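Phycocyanobilin lyase subunit alpha (Nostoc sp. PCC 7120, PDB 5N3U) associates with the beta subunit, CpcF, to form a lyase and is probably required for the chromophorylation of the CpcA gene product. Local coordinates at residues A[201-206]-A[227-232]; A[178-183]-A[208-213]; A[50-55]-A[82-87]; A[38-41]-A[45-48]. All blocks are in the same frame, centred on the assembly; numbering follows the deposited sequence. Where two conformers were deposited one is given.

Interaction 1: residues A[201-206]-A[227-232]; sequences KVLAGN and AEAIAN
The peptide carbonyl of Ala229 is the flat group here, and the methyl CD1 of Leu203 lies over one of its faces. CD1 is 3.9 Å from Ala229 O and 4.1 Å from Ala229 C. The same methyl reaches two side chains of helix 227-232: it sits 4.3 Å from Ala229 CB and 4.2 Å from Ile230 CG1. One branch of Leu203 thus carries the whole contact. Its CG is anti to the carbonyl carbon (chi1 -75°), and an extended chi2 of -175° carries CD1 on to the facing helix. The CB of Ala229 points toward Leu203. The CB of Ile230 points away, so Ile230 meets the leucine with its CG1 and with its CA, 4.1 Å from Leu203 CD1.

This is plain apolar packing of modest size, in which Leu203 and Ile230 are buried. It joins the last turn of helix 193-203 to the short helix 227-232 in an all-helical, HEAT-like array. Helix 208-221 serves both sides: Leu203 packs on its Leu215 and Leu218, and Ile230 also touches Leu215. Beyond Ile230 lies helix 237-250, with Ala243, Leu244 and Leu247. Helix 263-273 places Leu271 against Ala227 and Ala231.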
# COMPACT_ATOMS: atom_id res chain seq x y z
N LYS A 201 -28.12 -1.23 11.48
CA LYS A 201 -27.99 -0.10 12.38
C LYS A 201 -26.53 0.25 12.81
O LYS A 201 -26.17 1.38 12.93
CB LYS A 201 -28.85 -0.36 13.63
CG LYS A 201 -28.99 0.86 14.53
CD LYS A 201 -29.38 0.48 15.97
CE LYS A 201 -30.07 1.63 16.73
NZ LYS A 201 -29.10 2.66 17.18
N VAL A 202 -25.68 -0.75 12.97
CA VAL A 202 -24.24 -0.54 13.22
C VAL A 202 -23.61 0.26 12.05
O VAL A 202 -22.77 1.15 12.29
CB VAL A 202 -23.54 -1.89 13.38
CG1 VAL A 202 -22.00 -1.77 13.42
CG2 VAL A 202 -24.03 -2.60 14.64
N LEU A 203 -24.05 0.01 10.84
CA LEU A 203 -23.59 0.76 9.64
C LEU A 203 -23.81 2.21 9.74
O LEU A 203 -22.98 2.96 9.29
CB LEU A 203 -24.30 0.37 8.36
CG LEU A 203 -23.89 -0.93 7.75
CD1 LEU A 203 -24.61 -1.13 6.42
CD2 LEU A 203 -22.36 -0.96 7.58
N ALA A 204 -24.92 2.58 10.35
CA ALA A 204 -25.28 3.96 10.61
C ALA A 204 -24.53 4.60 11.77
O ALA A 204 -24.69 5.79 11.96
CB ALA A 204 -26.78 4.06 10.82
N GLY A 205 -23.70 3.85 12.48
CA GLY A 205 -23.11 4.28 13.73
C GLY A 205 -21.92 5.18 13.54
O GLY A 205 -21.41 5.38 12.43
N ASN A 206 -21.48 5.75 14.65
CA ASN A 206 -20.37 6.65 14.67
C ASN A 206 -19.02 5.95 14.55
O ASN A 206 -18.01 6.63 14.47
CB ASN A 206 -20.41 7.50 15.95
CG ASN A 206 -20.05 6.69 17.22
OD1 ASN A 206 -19.28 5.73 17.19
ND2 ASN A 206 -20.61 7.11 18.36
N ALA A 227 -28.97 -3.89 1.07
CA ALA A 227 -28.18 -3.42 -0.13
C ALA A 227 -27.95 -1.91 -0.24
O ALA A 227 -26.81 -1.47 -0.36
CB ALA A 227 -28.81 -3.95 -1.37
N GLU A 228 -29.00 -1.09 -0.16
CA GLU A 228 -28.78 0.36 -0.30
C GLU A 228 -28.13 0.96 0.91
O GLU A 228 -27.37 1.93 0.80
CB GLU A 228 -30.11 1.13 -0.65
CG GLU A 228 -30.63 0.74 -2.03
CD GLU A 228 -31.25 -0.66 -2.09
OE1 GLU A 228 -31.71 -1.20 -1.04
OE2 GLU A 228 -31.30 -1.29 -3.17
N ALA A 229 -28.40 0.41 2.09
CA ALA A 229 -27.70 0.87 3.23
C ALA A 229 -26.18 0.54 3.06
O ALA A 229 -25.35 1.31 3.46
CB ALA A 229 -28.21 0.23 4.50
N ILE A 230 -25.85 -0.60 2.50
CA ILE A 230 -24.41 -0.95 2.31
C ILE A 230 -23.79 0.06 1.35
O ILE A 230 -22.77 0.70 1.65
CB ILE A 230 -24.30 -2.37 1.74
CG1 ILE A 230 -24.60 -3.33 2.88
CG2 ILE A 230 -22.93 -2.65 1.08
CD1 ILE A 230 -24.97 -4.70 2.37
N ALA A 231 -24.46 0.28 0.24
CA ALA A 231 -23.92 1.16 -0.81
C ALA A 231 -23.76 2.58 -0.36
O ALA A 231 -22.83 3.26 -0.79
CB ALA A 231 -24.73 1.01 -2.11
N ASN A 232 -24.58 3.02 0.59
CA ASN A 232 -24.45 4.36 1.17
C ASN A 232 -23.68 4.50 2.45
O ASN A 232 -23.53 5.60 2.98
CB ASN A 232 -25.85 4.91 1.33
CG ASN A 232 -26.51 5.07 0.01
OD1 ASN A 232 -25.85 5.44 -0.96
ND2 ASN A 232 -27.79 4.74 -0.08

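Interaction 2: residues A[178-183]-A[208-213]; sequences VQCAAA and LNLRRV
Cys180 meets Leu210 and Val213 where two helices of the HEAT-repeat region, 176-190 and 208-221, come near each other. Its CB points toward helix 208-221. With SG anti to the backbone N (chi1 -172°), the sulfur extends to Val213 and stands 3.7 Å from Val213 CG1. Cys180 was deposited in two conformers, so the sulfur contact belongs to one of them and should be read with caution. The CB contact is looser: Cys180 CB is 4.4 Å from Leu210 CD2. Leu210 has a chi1 of -110°, far from a staggered position, which suggests some strain in placing its methyls. The interface is small and wholly apolar, a single residue resting against two neighbours one helical turn apart.

The next shell fills the space around it. Helix 193-203 runs between the two in sequence and touches both, with Leu199 on Cys180 and Val202 on Leu210. Leu210 also packs on Ser176, and Val213 on Arg177. At the start of helix 208-221, Asp207 OD1 accepts a hydrogen bond from Asn209 ND2 and a weak one from Leu210 N.

Two arginines of the 208-213 segment turn to other partners. Arg211 NH1 hydrogen-bonds to Gly205 O, and Arg211 NE to Lys234 O. The guanidinium of Arg211 has Leu208 CA 3.6 Å above its plane, over the centre. Arg212 reaches Glu236, and Asp72 of the beta subunit, by salt bridges. Leu208 CD2 lies 3.8 Å above the Arg212 guanidinium plane, offset toward its rim.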
# COMPACT_ATOMS: atom_id res chain seq x y z
N VAL A 178 -18.81 -7.59 20.42
CA VAL A 178 -19.42 -8.87 20.80
C VAL A 178 -20.92 -8.91 20.41
O VAL A 178 -21.46 -9.94 19.95
CB VAL A 178 -19.19 -9.14 22.28
CG1 VAL A 178 -19.91 -10.32 22.73
CG2 VAL A 178 -17.65 -9.24 22.54
N GLN A 179 -21.60 -7.80 20.62
CA GLN A 179 -23.02 -7.77 20.24
C GLN A 179 -23.22 -7.94 18.75
O GLN A 179 -24.19 -8.61 18.34
CB GLN A 179 -23.64 -6.44 20.67
CG GLN A 179 -23.66 -6.28 22.13
CD GLN A 179 -24.21 -4.92 22.53
OE1 GLN A 179 -23.69 -3.88 22.16
NE2 GLN A 179 -25.27 -4.95 23.28
N CYS A 180 -22.35 -7.33 17.97
CA CYS A 180 -22.39 -7.44 16.52
C CYS A 180 -22.19 -8.87 16.05
O CYS A 180 -22.92 -9.39 15.18
CB CYS A 180 -21.35 -6.51 15.94
SG CYS A 180 -21.36 -6.30 14.16
N ALA A 181 -21.17 -9.55 16.65
CA ALA A 181 -20.97 -10.93 16.34
C ALA A 181 -22.16 -11.81 16.70
O ALA A 181 -22.47 -12.77 15.94
CB ALA A 181 -19.70 -11.36 17.00
N ALA A 182 -22.80 -11.56 17.87
CA ALA A 182 -23.96 -12.31 18.29
C ALA A 182 -25.13 -12.05 17.30
O ALA A 182 -25.82 -12.98 16.92
CB ALA A 182 -24.36 -11.92 19.69
N ALA A 183 -25.24 -10.82 16.81
CA ALA A 183 -26.28 -10.51 15.77
C ALA A 183 -26.06 -11.25 14.51
O ALA A 183 -26.94 -11.91 13.96
CB ALA A 183 -26.32 -9.05 15.51
N LEU A 208 -16.29 3.77 12.69
CA LEU A 208 -15.78 3.22 11.44
C LEU A 208 -15.41 1.76 11.44
O LEU A 208 -15.88 1.03 10.59
CB LEU A 208 -14.62 4.04 10.90
CG LEU A 208 -13.99 3.57 9.58
CD1 LEU A 208 -15.00 3.52 8.46
CD2 LEU A 208 -12.79 4.39 9.15
N ASN A 209 -14.60 1.31 12.39
CA ASN A 209 -14.21 -0.11 12.47
C ASN A 209 -15.40 -1.02 12.59
O ASN A 209 -15.38 -2.12 12.14
CB ASN A 209 -13.42 -0.43 13.73
CG ASN A 209 -12.32 0.52 13.99
OD1 ASN A 209 -11.29 0.48 13.34
ND2 ASN A 209 -12.52 1.38 14.96
N LEU A 210 -16.42 -0.54 13.24
CA LEU A 210 -17.62 -1.31 13.50
C LEU A 210 -18.40 -1.39 12.20
O LEU A 210 -18.91 -2.40 11.87
CB LEU A 210 -18.47 -0.66 14.58
CG LEU A 210 -18.47 -1.46 15.87
CD1 LEU A 210 -19.33 -0.86 16.95
CD2 LEU A 210 -18.91 -2.87 15.58
N ARG A 211 -18.47 -0.28 11.48
CA ARG A 211 -19.07 -0.28 10.15
C ARG A 211 -18.42 -1.32 9.24
O ARG A 211 -19.09 -2.10 8.53
CB ARG A 211 -19.00 1.14 9.57
CG ARG A 211 -19.75 2.16 10.37
CD ARG A 211 -20.20 3.42 9.62
NE ARG A 211 -19.09 4.27 9.28
CZ ARG A 211 -18.53 5.22 10.01
NH1 ARG A 211 -18.99 5.57 11.18
NH2 ARG A 211 -17.46 5.84 9.52
N ARG A 212 -17.10 -1.46 9.32
CA ARG A 212 -16.41 -2.42 8.50
C ARG A 212 -16.76 -3.81 8.85
O ARG A 212 -16.99 -4.66 8.00
CB ARG A 212 -14.86 -2.23 8.54
CG ARG A 212 -14.38 -0.87 8.05
CD ARG A 212 -12.89 -0.81 8.36
NE ARG A 212 -12.22 0.32 7.76
CZ ARG A 212 -11.05 0.82 8.20
NH1 ARG A 212 -10.47 0.34 9.28
NH2 ARG A 212 -10.49 1.79 7.56
N VAL A 213 -16.81 -4.07 10.12
CA VAL A 213 -17.23 -5.38 10.61
C VAL A 213 -18.69 -5.68 10.17
O VAL A 213 -18.98 -6.78 9.68
CB VAL A 213 -17.12 -5.43 12.15
CG1 VAL A 213 -17.94 -6.58 12.70
CG2 VAL A 213 -15.63 -5.58 12.51

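Interaction 3: residues A[50-55]-A[82-87]; sequences AAVDAL and GKLGNR
The side-chain amide of Asn86 lies against Val52, with its two ends used differently. Asn86 OD1 accepts a hydrogen bond from Lys88 N, which restrains the amide's rotation. Asn86 ND2 touches both methyls of the valine, 3.8 Å from Val52 CG2 and 3.9 Å from Val52 CG1. The Asn86 CG is anti to the backbone N (chi1 -168°), and this swings the amide across the valine. The methylene joins in, with Asn86 CB 3.9 Å from Val52 CG2.

The apolar half of the contact is made by Leu84. Its CD1 is 3.7 Å from Leu55 CD1, where the two leucine side chains cross at about a right angle. The same methyl lies 4.2 Å from Val52 CG2. Val52 is therefore shared between Leu84 and Asn86, two residues on either side of Gly85. Gly85 has a positive phi of 68° and is the first residue to leave the helical path. The turn brings both neighbours to face helix 49-58. Were Val52 cut back to an alanine, the Asn86 amide and Leu84 CD1 would probably lose the methyl surface they rest on, and a gap would be likely to open between helix and turn.

Lys88 also ties the two sides together, since its NZ forms a salt bridge with Asp53 OD1. The contact joins helix 49-58 to the end of helix 72-83 in the HEAT-like array. Leu55 also packs on Ala77, Ala80 and Leu81 of helix 72-83, while Ala51 and Ala54 rest on Ile23 of helix 19-25.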
# COMPACT_ATOMS: atom_id res chain seq x y z
N ALA A 50 2.11 -29.65 1.44
CA ALA A 50 3.21 -29.69 2.38
C ALA A 50 3.20 -28.38 3.23
O ALA A 50 3.64 -28.39 4.36
CB ALA A 50 4.57 -29.87 1.73
N ALA A 51 2.66 -27.30 2.67
CA ALA A 51 2.55 -26.04 3.46
C ALA A 51 1.58 -26.27 4.61
O ALA A 51 1.90 -26.04 5.76
CB ALA A 51 2.09 -24.94 2.54
N VAL A 52 0.47 -26.91 4.31
CA VAL A 52 -0.56 -27.21 5.28
C VAL A 52 0.00 -28.07 6.37
O VAL A 52 -0.13 -27.78 7.53
CB VAL A 52 -1.83 -27.82 4.61
CG1 VAL A 52 -2.85 -28.31 5.62
CG2 VAL A 52 -2.52 -26.87 3.68
N ASP A 53 0.66 -29.19 6.01
CA ASP A 53 1.24 -30.07 7.02
C ASP A 53 2.26 -29.40 7.91
O ASP A 53 2.28 -29.56 9.13
CB ASP A 53 1.94 -31.26 6.34
CG ASP A 53 0.93 -32.24 5.62
OD1 ASP A 53 -0.32 -32.06 5.72
OD2 ASP A 53 1.39 -33.15 4.92
N ALA A 54 3.14 -28.63 7.31
CA ALA A 54 4.13 -27.86 8.09
C ALA A 54 3.50 -26.85 9.07
O ALA A 54 3.97 -26.66 10.23
CB ALA A 54 5.07 -27.14 7.12
N LEU A 55 2.44 -26.22 8.62
CA LEU A 55 1.76 -25.27 9.53
C LEU A 55 1.05 -25.99 10.66
O LEU A 55 1.07 -25.53 11.82
CB LEU A 55 0.82 -24.37 8.75
CG LEU A 55 1.52 -23.37 7.87
CD1 LEU A 55 0.59 -22.85 6.82
CD2 LEU A 55 2.15 -22.23 8.68
N GLY A 82 -6.23 -20.81 8.37
CA GLY A 82 -7.56 -20.47 7.99
C GLY A 82 -7.67 -19.95 6.55
O GLY A 82 -8.69 -20.02 6.00
N LYS A 83 -6.61 -19.40 5.98
CA LYS A 83 -6.63 -18.79 4.66
C LYS A 83 -6.40 -19.87 3.60
O LYS A 83 -6.59 -19.60 2.43
CB LYS A 83 -5.53 -17.75 4.57
CG LYS A 83 -5.84 -16.53 5.47
CD LYS A 83 -4.71 -15.55 5.58
CE LYS A 83 -4.73 -14.41 4.53
NZ LYS A 83 -4.81 -14.88 3.10
N LEU A 84 -5.97 -21.06 4.01
CA LEU A 84 -5.61 -22.08 3.02
C LEU A 84 -6.74 -23.00 2.63
O LEU A 84 -6.54 -23.77 1.76
CB LEU A 84 -4.39 -22.85 3.50
CG LEU A 84 -3.19 -21.97 3.83
CD1 LEU A 84 -1.98 -22.78 4.16
CD2 LEU A 84 -2.86 -20.99 2.74
N GLY A 85 -7.89 -22.98 3.33
CA GLY A 85 -9.04 -23.73 2.97
C GLY A 85 -8.91 -25.23 3.11
O GLY A 85 -9.62 -25.94 2.43
N ASN A 86 -7.98 -25.74 3.89
CA ASN A 86 -7.78 -27.18 3.98
C ASN A 86 -8.25 -27.69 5.35
O ASN A 86 -7.63 -27.45 6.36
CB ASN A 86 -6.36 -27.53 3.74
CG ASN A 86 -6.16 -29.03 3.52
OD1 ASN A 86 -6.79 -29.87 4.14
ND2 ASN A 86 -5.24 -29.35 2.69
N ARG A 87 -9.35 -28.44 5.35
CA ARG A 87 -9.96 -28.93 6.59
C ARG A 87 -9.18 -30.03 7.29
O ARG A 87 -9.49 -30.41 8.42
CB ARG A 87 -11.36 -29.36 6.30
CG ARG A 87 -12.25 -28.25 5.81
CD ARG A 87 -13.66 -28.76 5.67
NE ARG A 87 -14.59 -27.66 5.44
CZ ARG A 87 -15.90 -27.72 5.65
NH1 ARG A 87 -16.49 -28.85 6.14
NH2 ARG A 87 -16.63 -26.65 5.36

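Interaction 4: residues A[38-41]-A[45-48]; sequences AWWL and RVKE
Leu41 and Val46 are joined across a turn in which Arg45, though not glycine, has a positive phi of 51°. Arg45 is the C-prime residue of a Schellman motif that ends helix 31-43. The defining bond runs from Val46 N to Leu41 O, at 3.1 Å with an N-H...O angle of 176°. The donor lies close to the line of the C=O bond. Arg45 N bonds to Gly42 O instead, and its approach to Leu41 O is too poorly angled to count.

The side chains add the apolar contact that usually accompanies this motif. Val46 CB points toward the helix and is 3.8 Å from Leu41 CD2, with Val46 CG1 3.9 Å from the same Leu41 CD2. Leu41 is turned with CG anti to the carbonyl carbon (chi1 -72°), and this sets CD2 beside the valine.

Around the turn, Tyr44 stacks on Trp40, and Arg45 NH1 makes a weak hydrogen bond to Lys83 O. Arg45 also packs on Ser5 of a second copy of this protein. Val46 O is buried without any polar partner. The other methyl of the valine, Val46 CG2, meets the Trp40 ring obliquely and stands 3.8 Å from Trp40 CZ3.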
# COMPACT_ATOMS: atom_id res chain seq x y z
N ALA A 38 5.58 -18.40 8.26
CA ALA A 38 4.19 -18.69 8.52
C ALA A 38 3.25 -17.58 8.10
O ALA A 38 2.25 -17.89 7.43
CB ALA A 38 3.96 -18.97 9.99
N TRP A 39 3.55 -16.30 8.40
CA TRP A 39 2.75 -15.21 7.83
C TRP A 39 2.75 -15.22 6.31
O TRP A 39 1.72 -15.10 5.67
CB TRP A 39 3.30 -13.83 8.39
CG TRP A 39 2.70 -12.68 7.72
CD1 TRP A 39 1.57 -12.04 8.07
CD2 TRP A 39 3.20 -12.01 6.60
NE1 TRP A 39 1.27 -11.10 7.18
CE2 TRP A 39 2.25 -11.03 6.26
CE3 TRP A 39 4.31 -12.18 5.80
CZ2 TRP A 39 2.40 -10.16 5.19
CZ3 TRP A 39 4.48 -11.31 4.70
CH2 TRP A 39 3.51 -10.33 4.40
N TRP A 40 3.93 -15.42 5.70
CA TRP A 40 4.04 -15.39 4.26
C TRP A 40 3.18 -16.46 3.59
O TRP A 40 2.53 -16.22 2.56
CB TRP A 40 5.49 -15.53 3.86
CG TRP A 40 5.82 -15.28 2.44
CD1 TRP A 40 6.31 -14.14 1.88
CD2 TRP A 40 5.83 -16.26 1.40
NE1 TRP A 40 6.55 -14.33 0.52
CE2 TRP A 40 6.24 -15.62 0.21
CE3 TRP A 40 5.47 -17.60 1.35
CZ2 TRP A 40 6.34 -16.30 -1.02
CZ3 TRP A 40 5.55 -18.28 0.10
CH2 TRP A 40 6.00 -17.61 -1.05
N LEU A 41 3.18 -17.64 4.17
CA LEU A 41 2.40 -18.75 3.56
C LEU A 41 0.91 -18.44 3.54
O LEU A 41 0.26 -18.74 2.58
CB LEU A 41 2.67 -20.02 4.33
CG LEU A 41 4.06 -20.65 4.14
CD1 LEU A 41 4.32 -21.73 5.15
CD2 LEU A 41 4.16 -21.17 2.73
N ARG A 45 -1.31 -17.36 0.32
CA ARG A 45 -2.35 -18.42 0.13
C ARG A 45 -1.73 -19.67 -0.59
O ARG A 45 -2.22 -20.11 -1.60
CB ARG A 45 -3.54 -17.91 -0.61
CG ARG A 45 -4.31 -16.91 0.25
CD ARG A 45 -5.75 -16.85 -0.19
NE ARG A 45 -6.38 -15.72 0.48
CZ ARG A 45 -7.36 -15.77 1.37
NH1 ARG A 45 -7.91 -16.93 1.78
NH2 ARG A 45 -7.80 -14.63 1.88
N VAL A 46 -0.64 -20.15 -0.03
CA VAL A 46 0.13 -21.24 -0.57
C VAL A 46 -0.54 -22.46 -0.04
O VAL A 46 -0.25 -22.92 1.08
CB VAL A 46 1.53 -21.16 -0.06
CG1 VAL A 46 2.38 -22.35 -0.51
CG2 VAL A 46 2.19 -19.87 -0.54
N LYS A 47 -1.46 -22.96 -0.83
CA LYS A 47 -2.31 -24.09 -0.43
C LYS A 47 -1.73 -25.52 -0.66
O LYS A 47 -2.36 -26.46 -0.29
CB LYS A 47 -3.64 -24.02 -1.16
CG LYS A 47 -4.25 -22.67 -1.13
CD LYS A 47 -5.61 -22.70 -1.78
CE LYS A 47 -6.52 -21.79 -1.00
NZ LYS A 47 -7.57 -21.20 -1.86
N GLU A 48 -0.55 -25.66 -1.24
CA GLU A 48 0.16 -26.96 -1.30
C GLU A 48 0.05 -27.77 -0.04
O GLU A 48 0.23 -27.25 1.10
CB GLU A 48 1.64 -26.71 -1.42
CG GLU A 48 2.10 -26.48 -2.84
CD GLU A 48 3.50 -25.89 -2.86
OE1 GLU A 48 3.75 -24.99 -3.69
OE2 GLU A 48 4.30 -26.32 -2.00

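Overall arrangement
The four contacts form two clusters on opposite sides of the chain's centre. Interaction 4 comes first along the chain and is followed by interaction 3. Their centres are 7 Å apart, and they touch where the 45-48 turn meets Ala51 and Leu84. Together they join helices 31-43, 49-58 and 72-83. Interactions 1 and 2 lie later, with centres 12 Å apart, and they also touch. Their segments alternate in sequence, so the two contacts overlap along the chain and tie together helices 176-190, 193-203, 208-221 and 227-232. Centres in different clusters are 28 to 35 Å apart. The contacts thus record local helix packing at two places in one HEAT-like array.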